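PDB 4E5T: mandelate racemase / muconate lactonizing enzyme, C-terminal domain protein from Labrenzia alexandrii, which probably acts as a magnesium-dependent racemase, lactonizing enzyme or dehydratase of the enolase superfamily, its exact substrate being unknown. Local coordinates for residues A[7-12]-A[25-30]; A[287-292]-A[321-326]. All coordinates share one frame; numbering follows the deposited sequence.

Contact 1: residues A[7-12]-A[25-30]; sequences IETFVV and IFVKLV
Phe10 and Phe26 both hold CG anti to their own carbonyl carbon, beside the backbone N (chi1 -52° and -63°), but their second torsions differ, and the two side chains cross at about a right angle with their CB atoms in contact. The Phe10 ring runs along the neighbouring strand toward Lys28 and meets it edge-on: Phe10 CE1 lies 3.5 Å from Lys28 CB, and Phe26 O also sits in the plane of the ring, at its edge. Val12 CG2 approaches the Phe26 ring obliquely, 3.8 Å from Phe26 CD2. Segments 7-12 and 25-30, from strands 4-13 and 23-31, belong to an antiparallel beta hairpin in the three-stranded sheet of the enolase-type N-terminal domain. Phe10 and Phe26 make one hydrogen-bonded pair and Glu8 and Lys28 the other; Lys28 N reaches Glu8 O at 2.7 Å, in the carbonyl plane, whereas Phe10 N approaches Phe26 O from 33° above that plane. Glu8, with an extended chain, and Lys28, bent beyond CG, make a long salt bridge, Glu8 OE1 to Lys28 NZ 3.7 Å; the stronger partner of Glu8 is Arg383. An alanine in place of Phe10 would keep the CB contact to Phe26 but remove the ring, and would probably leave the Lys28 side chain less firmly packed where the ring edge now meets its CB. On the other face Ile7 and Leu29 lie side by side, Ile7 CG1 3.9 Å from Leu29 CD2, and both pack on Leu98 of helix 89-110. Thr9 CG2 faces Val27 CG1 on this same face, close to helix 48-63.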
# COMPACT_ATOMS: atom_id res chain seq x y z
N ILE A 7 -15.27 48.39 -9.08
CA ILE A 7 -15.94 47.45 -8.21
C ILE A 7 -16.81 48.22 -7.22
O ILE A 7 -16.44 49.31 -6.75
CB ILE A 7 -14.92 46.52 -7.49
CG1 ILE A 7 -15.66 45.50 -6.60
CG2 ILE A 7 -13.91 47.32 -6.69
CD1 ILE A 7 -14.76 44.50 -5.91
N GLU A 8 -18.00 47.69 -6.95
CA GLU A 8 -18.75 48.09 -5.78
C GLU A 8 -18.99 46.81 -4.97
O GLU A 8 -19.14 45.74 -5.55
CB GLU A 8 -20.06 48.81 -6.14
CG GLU A 8 -20.83 49.29 -4.90
CD GLU A 8 -22.08 50.12 -5.19
OE1 GLU A 8 -22.71 49.93 -6.27
OE2 GLU A 8 -22.44 50.97 -4.33
N THR A 9 -18.98 46.92 -3.65
CA THR A 9 -19.32 45.79 -2.79
C THR A 9 -20.59 46.12 -2.04
O THR A 9 -20.92 47.29 -1.81
CB THR A 9 -18.21 45.41 -1.77
OG1 THR A 9 -17.80 46.57 -1.02
CG2 THR A 9 -17.01 44.80 -2.47
N PHE A 10 -21.31 45.08 -1.66
CA PHE A 10 -22.55 45.20 -0.93
C PHE A 10 -22.53 44.18 0.19
O PHE A 10 -22.28 43.00 -0.02
CB PHE A 10 -23.74 44.90 -1.84
CG PHE A 10 -23.75 45.68 -3.13
CD1 PHE A 10 -22.87 45.36 -4.16
CD2 PHE A 10 -24.67 46.70 -3.32
CE1 PHE A 10 -22.88 46.07 -5.34
CE2 PHE A 10 -24.69 47.40 -4.51
CZ PHE A 10 -23.80 47.09 -5.51
N VAL A 11 -22.76 44.65 1.41
CA VAL A 11 -22.97 43.78 2.52
C VAL A 11 -24.43 43.91 2.86
O VAL A 11 -24.89 44.99 3.21
CB VAL A 11 -22.09 44.20 3.69
CG1 VAL A 11 -22.25 43.23 4.87
CG2 VAL A 11 -20.62 44.31 3.23
N VAL A 12 -25.18 42.83 2.70
CA VAL A 12 -26.63 42.86 2.82
C VAL A 12 -27.11 41.96 3.95
O VAL A 12 -26.94 40.74 3.88
CB VAL A 12 -27.31 42.37 1.52
CG1 VAL A 12 -28.81 42.31 1.70
CG2 VAL A 12 -26.95 43.26 0.33
N ILE A 25 -22.64 38.71 0.97
CA ILE A 25 -21.66 39.66 0.45
C ILE A 25 -21.63 39.69 -1.08
O ILE A 25 -21.22 38.74 -1.74
CB ILE A 25 -20.24 39.39 0.99
CG1 ILE A 25 -20.27 39.27 2.51
CG2 ILE A 25 -19.30 40.49 0.53
CD1 ILE A 25 -18.92 39.04 3.13
N PHE A 26 -22.07 40.80 -1.66
CA PHE A 26 -22.17 40.87 -3.11
C PHE A 26 -21.06 41.73 -3.68
O PHE A 26 -20.56 42.64 -3.02
CB PHE A 26 -23.54 41.44 -3.51
CG PHE A 26 -24.70 40.58 -3.09
CD1 PHE A 26 -24.62 39.20 -3.14
CD2 PHE A 26 -25.88 41.15 -2.65
CE1 PHE A 26 -25.70 38.41 -2.76
CE2 PHE A 26 -26.95 40.37 -2.26
CZ PHE A 26 -26.86 39.00 -2.33
N VAL A 27 -20.66 41.42 -4.90
CA VAL A 27 -19.75 42.29 -5.62
C VAL A 27 -20.35 42.73 -6.96
O VAL A 27 -21.12 41.98 -7.59
CB VAL A 27 -18.35 41.63 -5.84
CG1 VAL A 27 -17.67 41.35 -4.53
CG2 VAL A 27 -18.45 40.36 -6.65
N LYS A 28 -20.01 43.94 -7.39
CA LYS A 28 -20.41 44.47 -8.70
C LYS A 28 -19.16 44.87 -9.52
O LYS A 28 -18.47 45.82 -9.17
CB LYS A 28 -21.34 45.67 -8.50
CG LYS A 28 -22.06 46.16 -9.74
CD LYS A 28 -21.69 47.59 -10.04
CE LYS A 28 -22.85 48.38 -10.61
NZ LYS A 28 -22.96 49.72 -9.96
N LEU A 29 -18.85 44.15 -10.60
CA LEU A 29 -17.71 44.51 -11.45
C LEU A 29 -18.13 45.28 -12.69
O LEU A 29 -19.06 44.87 -13.39
CB LEU A 29 -16.93 43.28 -11.89
CG LEU A 29 -16.25 42.40 -10.86
CD1 LEU A 29 -15.14 41.64 -11.54
CD2 LEU A 29 -15.69 43.24 -9.75
N VAL A 30 -17.46 46.38 -12.98
CA VAL A 30 -17.81 47.17 -14.15
C VAL A 30 -16.64 47.36 -15.10
O VAL A 30 -15.60 47.88 -14.70
CB VAL A 30 -18.30 48.56 -13.78
CG1 VAL A 30 -18.91 49.22 -15.00
CG2 VAL A 30 -19.31 48.50 -12.65

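Contact 2: residues A[287-292]-A[321-326]; sequences QMNLGR and PLVALA
Past the end of strand 285-286 the backbone turns over Asn289 to Arg292, with Arg292 N bonded to Asn289 O, and its Gly291 CA comes within 5.7 Å of Val323 CA on the first turn of helix 321-332. Asn289 holds CG anti to the backbone N (chi1 -171°), which sends OD1 back over the turn to accept from Gly291 N at 2.8 Å, an Asx turn with the donor above the amide plane. Its ND2 is spoken for by His316, so both ends of the amide are fixed. Val323 crosses this group at about a right angle and sets its two methyls against the turn: Val323 CG1 lies 3.6 Å from Asn289 OD1, while Val323 CG2 packs directly against the CA of Gly291, which has no side chain, at 3.7 Å. In the TIM-barrel-like domain this is a loop at the C-terminal end of a barrel strand packing on a later helix, with the Asn289 side chain about 9 Å from the magnesium ion. One turn further along the helix, Ala326 CB lies 3.7 Å from Leu290 CD2, and the leucine also touches Asn327 and Leu330 of the same helix.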
# COMPACT_ATOMS: atom_id res chain seq x y z
N GLN A 287 -19.68 18.77 -2.65
CA GLN A 287 -20.55 19.90 -2.39
C GLN A 287 -19.83 21.25 -2.40
O GLN A 287 -19.80 21.95 -1.38
CB GLN A 287 -21.21 19.71 -1.04
CG GLN A 287 -21.65 18.32 -0.80
CD GLN A 287 -22.39 18.21 0.50
OE1 GLN A 287 -21.92 18.65 1.55
NE2 GLN A 287 -23.57 17.63 0.44
N MET A 288 -19.27 21.64 -3.54
CA MET A 288 -18.64 22.95 -3.63
C MET A 288 -19.67 24.02 -3.35
O MET A 288 -20.81 23.94 -3.83
CB MET A 288 -18.08 23.22 -5.02
CG MET A 288 -17.26 22.11 -5.60
SD MET A 288 -18.14 21.27 -6.91
CE MET A 288 -19.76 22.01 -6.76
N ASN A 289 -19.28 25.02 -2.57
CA ASN A 289 -19.95 26.30 -2.59
C ASN A 289 -19.20 27.17 -3.59
O ASN A 289 -17.99 27.35 -3.48
CB ASN A 289 -19.92 26.95 -1.21
CG ASN A 289 -20.79 28.19 -1.13
OD1 ASN A 289 -20.42 29.27 -1.57
ND2 ASN A 289 -21.96 28.03 -0.53
N LEU A 290 -19.90 27.70 -4.59
CA LEU A 290 -19.21 28.52 -5.57
C LEU A 290 -18.75 29.89 -5.05
O LEU A 290 -18.01 30.59 -5.74
CB LEU A 290 -20.02 28.66 -6.86
CG LEU A 290 -19.66 27.51 -7.79
CD1 LEU A 290 -20.63 26.38 -7.63
CD2 LEU A 290 -19.56 27.97 -9.22
N GLY A 291 -19.17 30.25 -3.84
CA GLY A 291 -18.74 31.50 -3.23
C GLY A 291 -17.40 31.35 -2.56
O GLY A 291 -16.81 32.32 -2.06
N ARG A 292 -16.88 30.12 -2.59
CA ARG A 292 -15.73 29.74 -1.80
C ARG A 292 -14.73 28.91 -2.57
O ARG A 292 -13.53 29.14 -2.48
CB ARG A 292 -16.21 28.97 -0.59
CG ARG A 292 -15.15 28.13 0.07
CD ARG A 292 -15.61 27.69 1.43
NE ARG A 292 -15.44 28.76 2.40
CZ ARG A 292 -16.01 28.75 3.60
NH1 ARG A 292 -16.78 27.72 3.92
NH2 ARG A 292 -15.79 29.75 4.46
N PRO A 321 -28.59 34.67 -3.10
CA PRO A 321 -29.00 34.25 -4.44
C PRO A 321 -27.90 34.23 -5.49
O PRO A 321 -28.01 33.40 -6.39
CB PRO A 321 -30.10 35.25 -4.81
CG PRO A 321 -29.87 36.41 -3.92
CD PRO A 321 -29.31 35.87 -2.65
N LEU A 322 -26.89 35.08 -5.43
CA LEU A 322 -25.84 35.00 -6.47
C LEU A 322 -24.99 33.70 -6.43
O LEU A 322 -24.65 33.15 -7.48
CB LEU A 322 -24.94 36.23 -6.47
CG LEU A 322 -25.29 37.34 -7.46
CD1 LEU A 322 -26.71 37.83 -7.29
CD2 LEU A 322 -24.35 38.47 -7.18
N VAL A 323 -24.66 33.21 -5.24
CA VAL A 323 -24.07 31.88 -5.17
C VAL A 323 -25.03 30.86 -5.76
O VAL A 323 -24.61 29.96 -6.48
CB VAL A 323 -23.59 31.51 -3.73
CG1 VAL A 323 -23.24 30.05 -3.62
CG2 VAL A 323 -22.38 32.33 -3.37
N ALA A 324 -26.33 31.02 -5.52
CA ALA A 324 -27.31 30.13 -6.13
C ALA A 324 -27.21 30.16 -7.66
O ALA A 324 -27.31 29.12 -8.30
CB ALA A 324 -28.71 30.49 -5.69
N LEU A 325 -27.00 31.35 -8.21
CA LEU A 325 -26.88 31.55 -9.66
C LEU A 325 -25.70 30.81 -10.24
O LEU A 325 -25.83 30.14 -11.27
CB LEU A 325 -26.75 33.03 -10.00
CG LEU A 325 -28.01 33.91 -9.87
CD1 LEU A 325 -27.82 35.26 -10.56
CD2 LEU A 325 -29.22 33.19 -10.41
N ALA A 326 -24.55 30.94 -9.59
CA ALA A 326 -23.35 30.23 -10.05
C ALA A 326 -23.52 28.71 -9.95
O ALA A 326 -23.21 27.99 -10.90
CB ALA A 326 -22.12 30.69 -9.28

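Overall arrangement
From the N terminus, contact 1 comes first: strand 4-13 turns through a short connection and returns as strand 23-31, closing a hairpin within the N-terminal domain. The chain then runs through strand 36-41 and the helices of that domain before entering the barrel. Contact 2 closes a later and longer loop, from 287-292 through helix 296-308 and strand 312-313 to helix 321-332. The two are in series, neither nested nor crossed, with centres about 15 Å apart. They nevertheless meet: the Phe26 ring packs on Pro321 and Leu322, so the hairpin abuts the start of the barrel helix, joining the two domains.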